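Local structure of Thiol:disulfide interchange protein (Proteus mirabilis, 4OD7) at residues Q23-S29 and V151-D157; F30-Y36 and L93-Q98; T47-P53 and Y179-N184; A59-V63 and T74-A78. The protein probably acts as a periplasmic dithiol oxidase of the DsbA type, passing disulfide bonds to folding proteins by thiol-disulfide exchange. The protein carries 1 engineered substitution. All coordinates share one frame; numbering follows the deposited sequence.

Interactions 1, 2 and 4 are largely buried, whereas interaction 3 lies nearer the surface and is bridged by a water. Interaction 1 joins two central strands of the thioredoxin-fold sheet, chiefly through backbone bonds. Interaction 4 begins on the neighbouring strand 58-62 and ties it by indole and imidazole bonds to helix 70-83. The chain leaving strand 24-28 enters interaction 2, where aromatic rings and one glutamine carboxamide hold the CXXC turn against helix 86-99. Phe-30 links interactions 2 and 4 through its bond to His-62. Interaction 3 pairs two helices, and its Tyr-179 and Val-183 also pack on Met-154 and Ile-156 of interaction 1.

Interaction 1 (Q23-S29 and V151-D157); sequences QVVEFFS and VPAMVID
Val-25 and Val-155 face each other as a hydrogen-bonded pair where strands 24-28 and 153-156 run antiparallel in the thioredoxin-fold sheet. Their backbones exchange two bonds, Val-25 N to Val-155 O at 3.1 Å and Val-155 N to Val-25 O at 3.0 Å. Ala-153 N gives to Phe-27 O, and Asp-157 N to Gln-23 O. Met-154 CA lies 3.2 Å from Val-25 O as a CA-H...O contact.

Apolar contacts lie on both faces. Val-24 CG1 touches Met-154 CG at 3.6 Å; the flexible thioether bends at chi3 (-70°), laying CE alongside Glu-26 CG. On the other face Ala-153 CB lies against Phe-27 CB, its small methyl leaving room for the ring. Phe-27 CB also meets Val-151 CG1 at 4.0 Å. The peptide bond before Pro-152 is cis, as in other thioredoxin folds, and backbone hydrogen bonds from Val-151 hold the bound peptide. Backbone bonding thus leaves beta-branched and aromatic side chains to build the core, while buried Glu-26 is met by a salt bridge to Arg-60.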
loop_
_atom_site.group_PDB
_atom_site.type_symbol
_atom_site.label_atom_id
_atom_site.label_comp_id
_atom_site.label_asym_id
_atom_site.label_seq_id
_atom_site.Cartn_x
_atom_site.Cartn_y
_atom_site.Cartn_z
ATOM N N GLN A 23 9.979 -8.178 4.249
ATOM C CA GLN A 23 10.745 -8.397 2.991
ATOM C C GLN A 23 10.185 -7.487 1.850
ATOM O O GLN A 23 10.923 -7.031 0.958
ATOM C CB GLN A 23 10.702 -9.859 2.569
ATOM C CG GLN A 23 11.722 -10.751 3.223
ATOM C CD GLN A 23 11.408 -12.206 2.977
ATOM O OE1 GLN A 23 10.523 -12.771 3.619
ATOM N NE2 GLN A 23 12.089 -12.809 2.012
ATOM N N VAL A 24 8.868 -7.291 1.867
ATOM C CA VAL A 24 8.208 -6.335 0.965
ATOM C C VAL A 24 7.317 -5.324 1.745
ATOM O O VAL A 24 6.419 -5.723 2.475
ATOM C CB VAL A 24 7.346 -7.051 -0.104
ATOM C CG1 VAL A 24 6.753 -6.016 -1.058
ATOM C CG2 VAL A 24 8.169 -8.044 -0.912
ATOM N N VAL A 25 7.569 -4.023 1.586
ATOM C CA VAL A 25 6.717 -2.989 2.171
ATOM C C VAL A 25 6.118 -2.098 1.063
ATOM O O VAL A 25 6.836 -1.416 0.344
ATOM C CB VAL A 25 7.453 -2.080 3.149
ATOM C CG1 VAL A 25 6.446 -1.137 3.819
ATOM C CG2 VAL A 25 8.216 -2.904 4.211
ATOM N N GLU A 26 4.795 -2.120 0.981
ATOM C CA GLU A 26 3.970 -1.337 0.072
ATOM C C GLU A 26 3.500 -0.037 0.771
ATOM O O GLU A 26 3.108 -0.065 1.932
ATOM C CB GLU A 26 2.782 -2.200 -0.329
ATOM C CG GLU A 26 3.111 -3.461 -1.113
ATOM C CD GLU A 26 1.880 -4.359 -1.435
ATOM O OE1 GLU A 26 0.740 -3.911 -1.374
ATOM O OE2 GLU A 26 2.030 -5.582 -1.639
ATOM N N PHE A 27 3.555 1.093 0.063
ATOM C CA PHE A 27 3.072 2.380 0.552
ATOM C C PHE A 27 2.010 2.933 -0.414
ATOM O O PHE A 27 2.247 3.029 -1.623
ATOM C CB PHE A 27 4.232 3.347 0.658
ATOM C CG PHE A 27 5.265 2.943 1.661
ATOM C CD1 PHE A 27 5.193 3.360 2.968
ATOM C CD2 PHE A 27 6.347 2.174 1.278
ATOM C CE1 PHE A 27 6.191 2.972 3.875
ATOM C CE2 PHE A 27 7.321 1.797 2.185
ATOM C CZ PHE A 27 7.245 2.193 3.467
ATOM N N PHE A 28 0.870 3.341 0.122
ATOM C CA PHE A 28 -0.233 3.816 -0.716
ATOM C C PHE A 28 -1.063 4.833 0.023
ATOM O O PHE A 28 -0.897 5.031 1.214
ATOM C CB PHE A 28 -1.096 2.618 -1.167
ATOM C CG PHE A 28 -2.120 2.161 -0.141
ATOM C CD1 PHE A 28 -3.478 2.454 -0.293
ATOM C CD2 PHE A 28 -1.731 1.417 0.977
ATOM C CE1 PHE A 28 -4.401 2.011 0.635
ATOM C CE2 PHE A 28 -2.656 0.999 1.899
ATOM C CZ PHE A 28 -3.996 1.290 1.709
ATOM N N SER A 29 -1.972 5.457 -0.705
ATOM C CA SER A 29 -2.984 6.319 -0.151
ATOM C C SER A 29 -4.322 6.061 -0.862
ATOM O O SER A 29 -4.379 5.888 -2.090
ATOM C CB SER A 29 -2.598 7.804 -0.306
ATOM O OG SER A 29 -3.637 8.657 0.138
ATOM N N VAL A 151 3.448 8.049 -3.637
ATOM C CA VAL A 151 2.823 6.747 -3.686
ATOM C C VAL A 151 2.155 6.550 -5.028
ATOM O O VAL A 151 1.675 7.493 -5.647
ATOM C CB VAL A 151 1.748 6.553 -2.588
ATOM C CG1 VAL A 151 2.392 6.358 -1.215
ATOM C CG2 VAL A 151 0.726 7.690 -2.588
ATOM N N PRO A 152 2.031 5.301 -5.459
ATOM C CA PRO A 152 2.396 4.010 -4.855
ATOM C C PRO A 152 3.916 3.813 -4.742
ATOM O O PRO A 152 4.648 4.329 -5.563
ATOM C CB PRO A 152 1.764 3.022 -5.833
ATOM C CG PRO A 152 1.639 3.695 -7.095
ATOM C CD PRO A 152 1.379 5.119 -6.775
ATOM N N ALA A 153 4.396 3.122 -3.726
ATOM C CA ALA A 153 5.832 2.870 -3.606
ATOM C C ALA A 153 6.048 1.512 -2.963
ATOM O O ALA A 153 5.243 1.120 -2.169
ATOM C CB ALA A 153 6.474 3.950 -2.790
ATOM N N MET A 154 7.122 0.803 -3.302
ATOM C CA MET A 154 7.401 -0.528 -2.717
ATOM C C MET A 154 8.917 -0.621 -2.463
ATOM O O MET A 154 9.726 -0.182 -3.284
ATOM C CB MET A 154 6.914 -1.650 -3.662
ATOM C CG MET A 154 6.882 -3.050 -3.116
ATOM S SD MET A 154 6.400 -4.295 -4.333
ATOM C CE MET A 154 4.682 -3.926 -4.580
ATOM N N VAL A 155 9.299 -1.076 -1.281
ATOM C CA VAL A 155 10.708 -1.204 -0.935
ATOM C C VAL A 155 10.992 -2.640 -0.553
ATOM O O VAL A 155 10.169 -3.265 0.121
ATOM C CB VAL A 155 11.092 -0.257 0.163
ATOM C CG1 VAL A 155 12.577 -0.410 0.482
ATOM C CG2 VAL A 155 10.757 1.160 -0.297
ATOM N N ILE A 156 12.111 -3.189 -1.018
ATOM C CA ILE A 156 12.385 -4.604 -0.791
ATOM C C ILE A 156 13.611 -4.809 0.087
ATOM O O ILE A 156 14.618 -4.162 -0.119
ATOM C CB ILE A 156 12.545 -5.308 -2.122
ATOM C CG1 ILE A 156 11.208 -5.218 -2.863
ATOM C CG2 ILE A 156 12.946 -6.751 -1.921
ATOM C CD1 ILE A 156 11.276 -5.587 -4.288
ATOM N N ASP A 157 13.486 -5.698 1.079
ATOM C CA ASP A 157 14.550 -5.996 2.040
ATOM C C ASP A 157 15.082 -4.767 2.774
ATOM O O ASP A 157 16.207 -4.788 3.322
ATOM C CB ASP A 157 15.686 -6.737 1.340
ATOM C CG ASP A 157 15.268 -8.121 0.890
ATOM O OD1 ASP A 157 14.420 -8.735 1.583
ATOM O OD2 ASP A 157 15.758 -8.580 -0.165
#

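Interaction 2 (F30-Y36 and L93-Q98); sequences FYSPHCY and LFKGIQ. Engineered in segment 30-36: Ser-32 (natural residue Cys).
Gln-98 reaches from helix 86-99 into the CXXC turn of the thioredoxin fold, redox-active in the natural enzyme; its first cysteine is replaced here by engineered Ser-32, and Cys-35 is the second. The extended side chain brings NE2 to two carbonyls, Phe-30 O at 2.7 Å and Ser-32 O at 3.1 Å. Both lie near the amide plane, so the bonds fix its rotation about CG-CD. NE2 stands above both carbonyl planes, almost squarely over that of Ser-32, the less well directed bond. Tyr-36 N reaches Ser-32 O from the opposite face. Ser-32 is the N-cap of helix 33-41, its OG accepting from Cys-35 N at 2.9 Å and bonded also to an acidic side chain of the bound peptide. Tyr-31 OH accepts from Leu-69 N.

Aliphatic CH groups over ring faces make up much of the apolar remainder. Phe-30 CG, opposite its carbonyl carbon (chi1 -78°), sets the ring edge-on to the Phe-94 face, T-shaped with planes at 66°, and Leu-93 CB lies over Phe-30. Tyr-36 CA takes the opposite Phe-94 face, and these three aromatic residues cluster. Ile-97 uses both branches on Tyr-31: CD1 stands over the ring face, CG2 touches CD1 of Tyr-31 at 3.4 Å.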
loop_
_atom_site.group_PDB
_atom_site.type_symbol
_atom_site.label_atom_id
_atom_site.label_comp_id
_atom_site.label_asym_id
_atom_site.label_seq_id
_atom_site.Cartn_x
_atom_site.Cartn_y
_atom_site.Cartn_z
ATOM N N PHE A 30 -5.398 6.039 -0.085
ATOM C CA PHE A 30 -6.726 5.923 -0.649
ATOM C C PHE A 30 -7.074 7.154 -1.447
ATOM O O PHE A 30 -7.958 7.113 -2.283
ATOM C CB PHE A 30 -7.746 5.727 0.422
ATOM C CG PHE A 30 -7.784 4.336 0.949
ATOM C CD1 PHE A 30 -8.209 3.282 0.125
ATOM C CD2 PHE A 30 -7.413 4.063 2.269
ATOM C CE1 PHE A 30 -8.290 1.978 0.601
ATOM C CE2 PHE A 30 -7.483 2.759 2.755
ATOM C CZ PHE A 30 -7.906 1.709 1.898
ATOM N N TYR A 31 -6.331 8.231 -1.232
ATOM C CA TYR A 31 -6.531 9.481 -1.979
ATOM C C TYR A 31 -5.854 9.569 -3.335
ATOM O O TYR A 31 -6.238 10.360 -4.149
ATOM C CB TYR A 31 -6.033 10.637 -1.143
ATOM C CG TYR A 31 -6.961 11.062 -0.030
ATOM C CD1 TYR A 31 -8.021 11.911 -0.299
ATOM C CD2 TYR A 31 -6.781 10.629 1.277
ATOM C CE1 TYR A 31 -8.849 12.348 0.701
ATOM C CE2 TYR A 31 -7.630 11.063 2.286
ATOM C CZ TYR A 31 -8.657 11.918 1.977
ATOM O OH TYR A 31 -9.519 12.389 2.915
ATOM N N SER A 32 -4.903 8.686 -3.570
ATOM C CA SER A 32 -4.031 8.713 -4.710
ATOM C C SER A 32 -4.655 8.029 -5.957
ATOM O O SER A 32 -4.973 6.835 -5.937
ATOM C CB SER A 32 -2.717 8.037 -4.293
ATOM O OG SER A 32 -1.986 7.574 -5.392
ATOM N N PRO A 33 -4.862 8.795 -7.044
ATOM C CA PRO A 33 -5.369 8.119 -8.228
ATOM C C PRO A 33 -4.405 7.079 -8.747
ATOM O O PRO A 33 -4.830 6.050 -9.197
ATOM C CB PRO A 33 -5.573 9.263 -9.233
ATOM C CG PRO A 33 -5.706 10.458 -8.414
ATOM C CD PRO A 33 -4.827 10.249 -7.224
ATOM N N HIS A 34 -3.122 7.318 -8.662
ATOM C CA HIS A 34 -2.159 6.315 -9.069
ATOM C C HIS A 34 -2.244 5.036 -8.201
ATOM O O HIS A 34 -2.053 3.951 -8.683
ATOM C CB HIS A 34 -0.754 6.892 -9.019
ATOM C CG HIS A 34 -0.428 7.815 -10.163
ATOM N ND1 HIS A 34 -0.546 9.176 -10.054
ATOM C CD2 HIS A 34 0.014 7.585 -11.417
ATOM C CE1 HIS A 34 -0.189 9.743 -11.190
ATOM N NE2 HIS A 34 0.138 8.797 -12.040
ATOM N N CYS A 35 -2.497 5.148 -6.917
ATOM C CA CYS A 35 -2.635 3.945 -6.117
ATOM C C CYS A 35 -3.848 3.130 -6.521
ATOM O O CYS A 35 -3.773 1.915 -6.636
ATOM C CB CYS A 35 -2.747 4.356 -4.676
ATOM S SG CYS A 35 -1.216 4.817 -4.019
ATOM N N TYR A 36 -4.938 3.811 -6.828
ATOM C CA TYR A 36 -6.125 3.121 -7.279
ATOM C C TYR A 36 -5.863 2.413 -8.576
ATOM O O TYR A 36 -6.126 1.229 -8.771
ATOM C CB TYR A 36 -7.285 4.104 -7.456
ATOM C CG TYR A 36 -8.560 3.433 -7.891
ATOM C CD1 TYR A 36 -9.245 2.565 -7.057
ATOM C CD2 TYR A 36 -9.045 3.629 -9.161
ATOM C CE1 TYR A 36 -10.377 1.938 -7.474
ATOM C CE2 TYR A 36 -10.184 3.025 -9.582
ATOM C CZ TYR A 36 -10.848 2.185 -8.742
ATOM O OH TYR A 36 -11.986 1.580 -9.215
ATOM N N LEU A 93 -13.318 2.048 0.200
ATOM C CA LEU A 93 -12.628 3.203 0.695
ATOM C C LEU A 93 -12.072 3.986 -0.473
ATOM O O LEU A 93 -12.160 5.192 -0.501
ATOM C CB LEU A 93 -11.527 2.779 1.634
ATOM C CG LEU A 93 -11.986 2.219 2.993
ATOM C CD1 LEU A 93 -10.798 1.671 3.664
ATOM C CD2 LEU A 93 -12.677 3.217 3.896
ATOM N N PHE A 94 -11.494 3.297 -1.434
ATOM C CA PHE A 94 -11.071 3.985 -2.660
ATOM C C PHE A 94 -12.273 4.659 -3.330
ATOM O O PHE A 94 -12.229 5.816 -3.668
ATOM C CB PHE A 94 -10.429 3.022 -3.665
ATOM C CG PHE A 94 -8.963 2.811 -3.472
ATOM C CD1 PHE A 94 -8.066 3.838 -3.622
ATOM C CD2 PHE A 94 -8.481 1.551 -3.168
ATOM C CE1 PHE A 94 -6.700 3.612 -3.445
ATOM C CE2 PHE A 94 -7.122 1.322 -2.996
ATOM C CZ PHE A 94 -6.232 2.354 -3.138
ATOM N N LYS A 95 -13.356 3.919 -3.468
ATOM C CA LYS A 95 -14.554 4.437 -4.104
ATOM C C LYS A 95 -15.101 5.660 -3.376
ATOM O O LYS A 95 -15.408 6.672 -4.001
ATOM C CB LYS A 95 -15.605 3.335 -4.205
ATOM C CG LYS A 95 -16.914 3.818 -4.711
ATOM C CD LYS A 95 -17.989 2.783 -4.685
ATOM C CE LYS A 95 -19.312 3.493 -4.933
ATOM N NZ LYS A 95 -19.311 4.273 -6.191
ATOM N N GLY A 96 -15.203 5.575 -2.059
ATOM C CA GLY A 96 -15.788 6.649 -1.306
ATOM C C GLY A 96 -14.928 7.876 -1.326
ATOM O O GLY A 96 -15.421 8.961 -1.271
ATOM N N ILE A 97 -13.633 7.717 -1.448
ATOM C CA ILE A 97 -12.771 8.873 -1.566
ATOM C C ILE A 97 -12.805 9.407 -3.008
ATOM O O ILE A 97 -13.047 10.569 -3.224
ATOM C CB ILE A 97 -11.304 8.559 -1.201
ATOM C CG1 ILE A 97 -11.175 8.118 0.255
ATOM C CG2 ILE A 97 -10.416 9.774 -1.509
ATOM C CD1 ILE A 97 -11.410 9.208 1.259
ATOM N N GLN A 98 -12.572 8.549 -3.973
ATOM C CA GLN A 98 -12.284 9.018 -5.299
ATOM C C GLN A 98 -13.397 9.017 -6.304
ATOM O O GLN A 98 -13.356 9.787 -7.254
ATOM C CB GLN A 98 -11.133 8.198 -5.848
ATOM C CG GLN A 98 -9.946 8.458 -5.052
ATOM C CD GLN A 98 -8.729 8.026 -5.693
ATOM O OE1 GLN A 98 -8.538 8.272 -6.882
ATOM N NE2 GLN A 98 -7.875 7.322 -4.932
#

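Interaction 3 (T47-P53 and Y179-N184); sequences TVEKNVP and YSDVVN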
loop_
_atom_site.group_PDB
_atom_site.type_symbol
_atom_site.label_atom_id
_atom_site.label_comp_id
_atom_site.label_asym_id
_atom_site.label_seq_id
_atom_site.Cartn_x
_atom_site.Cartn_y
_atom_site.Cartn_z
ATOM N N THR A 47 -0.837 -9.153 -7.967
ATOM C CA THR A 47 -0.078 -10.089 -8.789
ATOM C C THR A 47 1.226 -10.448 -8.088
ATOM O O THR A 47 1.623 -11.602 -8.027
ATOM C CB THR A 47 0.256 -9.493 -10.175
ATOM O OG1 THR A 47 -0.950 -9.308 -10.908
ATOM C CG2 THR A 47 1.179 -10.417 -10.998
ATOM N N VAL A 48 1.837 -9.424 -7.505
ATOM C CA VAL A 48 3.091 -9.542 -6.787
ATOM C C VAL A 48 2.946 -10.428 -5.546
ATOM O O VAL A 48 3.776 -11.311 -5.308
ATOM C CB VAL A 48 3.607 -8.145 -6.387
ATOM C CG1 VAL A 48 4.691 -8.222 -5.330
ATOM C CG2 VAL A 48 4.107 -7.392 -7.614
ATOM N N GLU A 49 1.893 -10.184 -4.779
ATOM C CA GLU A 49 1.642 -10.934 -3.574
ATOM C C GLU A 49 1.414 -12.407 -3.908
ATOM O O GLU A 49 1.873 -13.284 -3.187
ATOM C CB GLU A 49 0.422 -10.346 -2.839
ATOM C CG GLU A 49 0.668 -9.006 -2.163
ATOM C CD GLU A 49 -0.584 -8.118 -2.020
ATOM O OE1 GLU A 49 -1.709 -8.619 -2.211
ATOM O OE2 GLU A 49 -0.415 -6.920 -1.712
ATOM N N LYS A 50 0.782 -12.671 -5.047
ATOM C CA LYS A 50 0.505 -14.041 -5.486
ATOM C C LYS A 50 1.744 -14.825 -5.969
ATOM O O LYS A 50 1.692 -16.062 -6.087
ATOM C CB LYS A 50 -0.528 -14.023 -6.610
ATOM C CG LYS A 50 -1.953 -13.840 -6.148
ATOM C CD LYS A 50 -2.945 -13.887 -7.313
ATOM C CE LYS A 50 -4.238 -14.586 -6.924
ATOM N NZ LYS A 50 -5.247 -14.516 -8.004
ATOM N N ASN A 51 2.815 -14.112 -6.324
ATOM C CA ASN A 51 3.931 -14.724 -7.022
ATOM C C ASN A 51 5.226 -14.791 -6.223
ATOM O O ASN A 51 6.168 -15.401 -6.637
ATOM C CB ASN A 51 4.175 -13.961 -8.320
ATOM C CG ASN A 51 3.133 -14.278 -9.387
ATOM O OD1 ASN A 51 2.561 -15.361 -9.413
ATOM N ND2 ASN A 51 2.903 -13.338 -10.282
ATOM N N VAL A 52 5.266 -14.164 -5.069
ATOM C CA VAL A 52 6.452 -14.204 -4.211
ATOM C C VAL A 52 6.633 -15.607 -3.608
ATOM O O VAL A 52 5.701 -16.409 -3.616
ATOM C CB VAL A 52 6.404 -13.133 -3.093
ATOM C CG1 VAL A 52 6.619 -11.761 -3.679
ATOM C CG2 VAL A 52 5.096 -13.204 -2.309
ATOM N N PRO A 53 7.849 -15.925 -3.143
ATOM C CA PRO A 53 8.069 -17.192 -2.448
ATOM C C PRO A 53 7.148 -17.359 -1.234
ATOM O O PRO A 53 6.803 -16.364 -0.602
ATOM C CB PRO A 53 9.513 -17.079 -1.994
ATOM C CG PRO A 53 10.114 -16.127 -2.842
ATOM C CD PRO A 53 9.078 -15.128 -3.167
ATOM N N TYR A 179 6.302 -6.611 -13.319
ATOM C CA TYR A 179 6.594 -6.031 -12.011
ATOM C C TYR A 179 6.900 -7.137 -11.032
ATOM O O TYR A 179 7.893 -7.091 -10.304
ATOM C CB TYR A 179 5.430 -5.199 -11.474
ATOM C CG TYR A 179 5.839 -4.208 -10.378
ATOM C CD1 TYR A 179 5.981 -4.604 -9.051
ATOM C CD2 TYR A 179 6.057 -2.865 -10.678
ATOM C CE1 TYR A 179 6.362 -3.704 -8.068
ATOM C CE2 TYR A 179 6.428 -1.965 -9.713
ATOM C CZ TYR A 179 6.576 -2.382 -8.404
ATOM O OH TYR A 179 6.954 -1.457 -7.445
ATOM N N SER A 180 6.022 -8.139 -11.043
ATOM C CA SER A 180 6.148 -9.325 -10.193
ATOM C C SER A 180 7.429 -10.083 -10.494
ATOM O O SER A 180 8.011 -10.684 -9.609
ATOM C CB SER A 180 4.961 -10.255 -10.402
ATOM O OG SER A 180 5.243 -11.509 -9.830
ATOM N N ASP A 181 7.836 -10.071 -11.760
ATOM C CA ASP A 181 9.081 -10.687 -12.194
ATOM C C ASP A 181 10.293 -10.010 -11.532
ATOM O O ASP A 181 11.158 -10.679 -10.994
ATOM C CB ASP A 181 9.157 -10.584 -13.707
ATOM C CG ASP A 181 9.971 -11.671 -14.354
ATOM O OD1 ASP A 181 10.214 -12.733 -13.729
ATOM O OD2 ASP A 181 10.343 -11.451 -15.532
ATOM N N VAL A 182 10.362 -8.679 -11.592
ATOM C CA VAL A 182 11.472 -7.903 -10.989
ATOM C C VAL A 182 11.600 -8.080 -9.467
ATOM O O VAL A 182 12.701 -8.149 -8.943
ATOM C CB VAL A 182 11.352 -6.402 -11.331
ATOM C CG1 VAL A 182 12.432 -5.580 -10.665
ATOM C CG2 VAL A 182 11.453 -6.233 -12.818
ATOM N N VAL A 183 10.470 -8.081 -8.758
ATOM C CA VAL A 183 10.458 -8.212 -7.297
ATOM C C VAL A 183 11.100 -9.499 -6.829
ATOM O O VAL A 183 11.942 -9.484 -5.936
ATOM C CB VAL A 183 9.046 -8.135 -6.740
ATOM C CG1 VAL A 183 9.027 -8.468 -5.243
ATOM C CG2 VAL A 183 8.502 -6.758 -6.992
ATOM N N ASN A 184 10.692 -10.600 -7.447
ATOM C CA ASN A 184 11.174 -11.927 -7.088
ATOM C C ASN A 184 12.686 -12.042 -7.343
ATOM O O ASN A 184 13.388 -12.790 -6.654
ATOM C CB ASN A 184 10.447 -12.990 -7.919
ATOM C CG ASN A 184 9.025 -13.205 -7.503
ATOM O OD1 ASN A 184 8.562 -12.671 -6.508
ATOM N ND2 ASN A 184 8.309 -13.975 -8.288
HETATM O O HOH W 1 5.913 -11.323 -7.100
#
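Thr-47 opens the contact with its methyl, CG2 resting 3.8 Å from Ser-180 CB, while its hydroxyl turns back to Lys-43 O. Val-48 uses both branches: CG2 meets Tyr-179 CD1 at 3.7 Å, and CG1 approaches Val-183 CG1. Val-48 O is bonded at 2.8 Å to a water that also bonds Ser-180 OG and Asn-184 OD1, bridging the two helices. At Asn-51, ND2 gives to Ser-180 OG at 3.0 Å; that oxygen, opposite its backbone N (chi1 166°), is directed at the amide. The backbone O of Asn-51 receives Asn-184 ND2 at 3.1 Å from above its carbonyl plane. Small Ser-180 lets the backbones come close. Val-52 CG1 lies 3.6 Å from Asn-184 OD1, the side chains crossing at about a right angle, and Pro-53 borders the same amide. Segments 47-51 and 179-184 cross at -45°, with axes 8.9 Å apart at closest. Helices 44-51 and 172-187 form a pair with a mixed polar and apolar seam, on the side of the thioredoxin-fold sheet that bears Met-154 and Ile-156.

Interaction 4 (A59-V63 and T74-A78); sequences ARYHV and TRAWA. With SCN (thiocyanate ion), chain G.
Through Arg-60 and His-62, strand 59-62 faces helix 74-78, their directions 149° apart; the axes of these segments come within 8.0 Å. Trp-77 suits this place because its indole adds a donor to its bulk: NE1 gives to Arg-60 O at 2.9 Å, nearly straight (162°), the oxygen in the ring plane but the donor above the carbonyl plane. Arg-60 extends across the far end of the indole, CD 3.6 Å from Trp-77 CZ2, its guanidinium almost perpendicular to the ring. NH1 is salt-bridged to Glu-26 and bonds the N of a thiocyanate ion, probably from the crystallisation liquor. CG of His-62 stands anti to the backbone N (chi1 -171°), carrying the imidazole to the helix, where ND1 gives to Thr-74 OG1 at 2.8 Å. That hydroxyl also bonds Asp-64, and His-62 NE2 accepts from Phe-30 N, consistent with a proton on ND1. The contact joins edge strand 58-62, beside strand 24-28, to helix 70-83 of the helical insertion characteristic of DsbA, while Tyr-61 packs against helix 130-145.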
loop_
_atom_site.group_PDB
_atom_site.type_symbol
_atom_site.label_atom_id
_atom_site.label_comp_id
_atom_site.label_asym_id
_atom_site.label_seq_id
_atom_site.Cartn_x
_atom_site.Cartn_y
_atom_site.Cartn_z
ATOM N N ALA A 59 4.046 -6.411 3.939
ATOM C CA ALA A 59 3.375 -5.322 4.634
ATOM C C ALA A 59 2.810 -4.340 3.591
ATOM O O ALA A 59 3.367 -4.196 2.499
ATOM C CB ALA A 59 4.328 -4.612 5.576
ATOM N N ARG A 60 1.714 -3.670 3.955
ATOM C CA ARG A 60 1.070 -2.624 3.141
ATOM C C ARG A 60 0.684 -1.536 4.081
ATOM O O ARG A 60 -0.163 -1.766 4.918
ATOM C CB ARG A 60 -0.141 -3.175 2.417
ATOM C CG ARG A 60 -0.855 -2.218 1.514
ATOM C CD ARG A 60 -1.895 -2.959 0.709
ATOM N NE ARG A 60 -2.805 -2.078 -0.031
ATOM C CZ ARG A 60 -2.516 -1.478 -1.173
ATOM N NH1 ARG A 60 -1.338 -1.622 -1.720
ATOM N NH2 ARG A 60 -3.379 -0.699 -1.772
ATOM N N TYR A 61 1.307 -0.369 3.942
ATOM C CA TYR A 61 1.125 0.772 4.838
ATOM C C TYR A 61 0.464 1.941 4.131
ATOM O O TYR A 61 0.759 2.218 2.974
ATOM C CB TYR A 61 2.462 1.212 5.397
ATOM C CG TYR A 61 3.172 0.165 6.257
ATOM C CD1 TYR A 61 2.463 -0.808 6.959
ATOM C CD2 TYR A 61 4.569 0.152 6.344
ATOM C CE1 TYR A 61 3.157 -1.764 7.741
ATOM C CE2 TYR A 61 5.246 -0.772 7.102
ATOM C CZ TYR A 61 4.552 -1.726 7.780
ATOM O OH TYR A 61 5.290 -2.624 8.515
ATOM N N HIS A 62 -0.418 2.632 4.850
ATOM C CA HIS A 62 -1.087 3.826 4.348
ATOM C C HIS A 62 -0.310 5.087 4.791
ATOM O O HIS A 62 0.337 5.132 5.875
ATOM C CB HIS A 62 -2.525 3.881 4.842
ATOM C CG HIS A 62 -3.340 4.958 4.195
ATOM N ND1 HIS A 62 -3.351 6.262 4.640
ATOM C CD2 HIS A 62 -4.190 4.913 3.143
ATOM C CE1 HIS A 62 -4.169 6.978 3.883
ATOM N NE2 HIS A 62 -4.690 6.184 2.966
ATOM N N VAL A 63 -0.314 6.082 3.908
ATOM C CA VAL A 63 0.397 7.310 4.179
ATOM C C VAL A 63 -0.556 8.440 4.626
ATOM O O VAL A 63 -1.682 8.526 4.199
ATOM C CB VAL A 63 1.201 7.765 2.929
ATOM C CG1 VAL A 63 2.167 6.655 2.438
ATOM C CG2 VAL A 63 0.273 8.231 1.819
ATOM N N THR A 74 -5.295 6.529 7.412
ATOM C CA THR A 74 -4.264 5.624 7.886
ATOM C C THR A 74 -4.741 4.777 9.049
ATOM O O THR A 74 -4.458 3.604 9.091
ATOM C CB THR A 74 -3.014 6.398 8.306
ATOM O OG1 THR A 74 -2.459 7.016 7.152
ATOM C CG2 THR A 74 -1.976 5.518 8.961
ATOM N N ARG A 75 -5.502 5.372 9.965
ATOM C CA ARG A 75 -6.115 4.616 11.070
ATOM C C ARG A 75 -7.174 3.625 10.549
ATOM O O ARG A 75 -7.213 2.507 10.997
ATOM C CB ARG A 75 -6.721 5.555 12.101
ATOM C CG ARG A 75 -7.322 4.828 13.331
ATOM C CD ARG A 75 -7.571 5.856 14.445
ATOM N NE ARG A 75 -6.328 6.370 15.031
ATOM C CZ ARG A 75 -5.642 5.789 15.993
ATOM N NH1 ARG A 75 -6.052 4.659 16.551
ATOM N NH2 ARG A 75 -4.534 6.355 16.411
ATOM N N ALA A 76 -7.982 4.037 9.567
ATOM C CA ALA A 76 -8.943 3.165 8.890
ATOM C C ALA A 76 -8.241 1.935 8.342
ATOM O O ALA A 76 -8.736 0.826 8.441
ATOM C CB ALA A 76 -9.630 3.912 7.750
ATOM N N TRP A 77 -7.096 2.140 7.724
ATOM C CA TRP A 77 -6.405 1.024 7.137
ATOM C C TRP A 77 -5.895 0.095 8.252
ATOM O O TRP A 77 -5.939 -1.114 8.112
ATOM C CB TRP A 77 -5.253 1.484 6.261
ATOM C CG TRP A 77 -4.530 0.334 5.564
ATOM C CD1 TRP A 77 -3.233 0.024 5.670
ATOM C CD2 TRP A 77 -5.101 -0.635 4.676
ATOM N NE1 TRP A 77 -2.937 -1.054 4.904
ATOM C CE2 TRP A 77 -4.068 -1.481 4.274
ATOM C CE3 TRP A 77 -6.380 -0.850 4.165
ATOM C CZ2 TRP A 77 -4.270 -2.544 3.387
ATOM C CZ3 TRP A 77 -6.574 -1.905 3.265
ATOM C CH2 TRP A 77 -5.535 -2.733 2.903
ATOM N N ALA A 78 -5.406 0.676 9.344
ATOM C CA ALA A 78 -5.037 -0.112 10.536
ATOM C C ALA A 78 -6.242 -0.944 11.057
ATOM O O ALA A 78 -6.059 -2.021 11.542
ATOM C CB ALA A 78 -4.487 0.779 11.628
HETATM S S SCN G . 3.091 -0.238 -3.519
HETATM C C SCN G . 1.393 -0.356 -3.889
HETATM N N SCN G . 0.244 -0.323 -4.195
#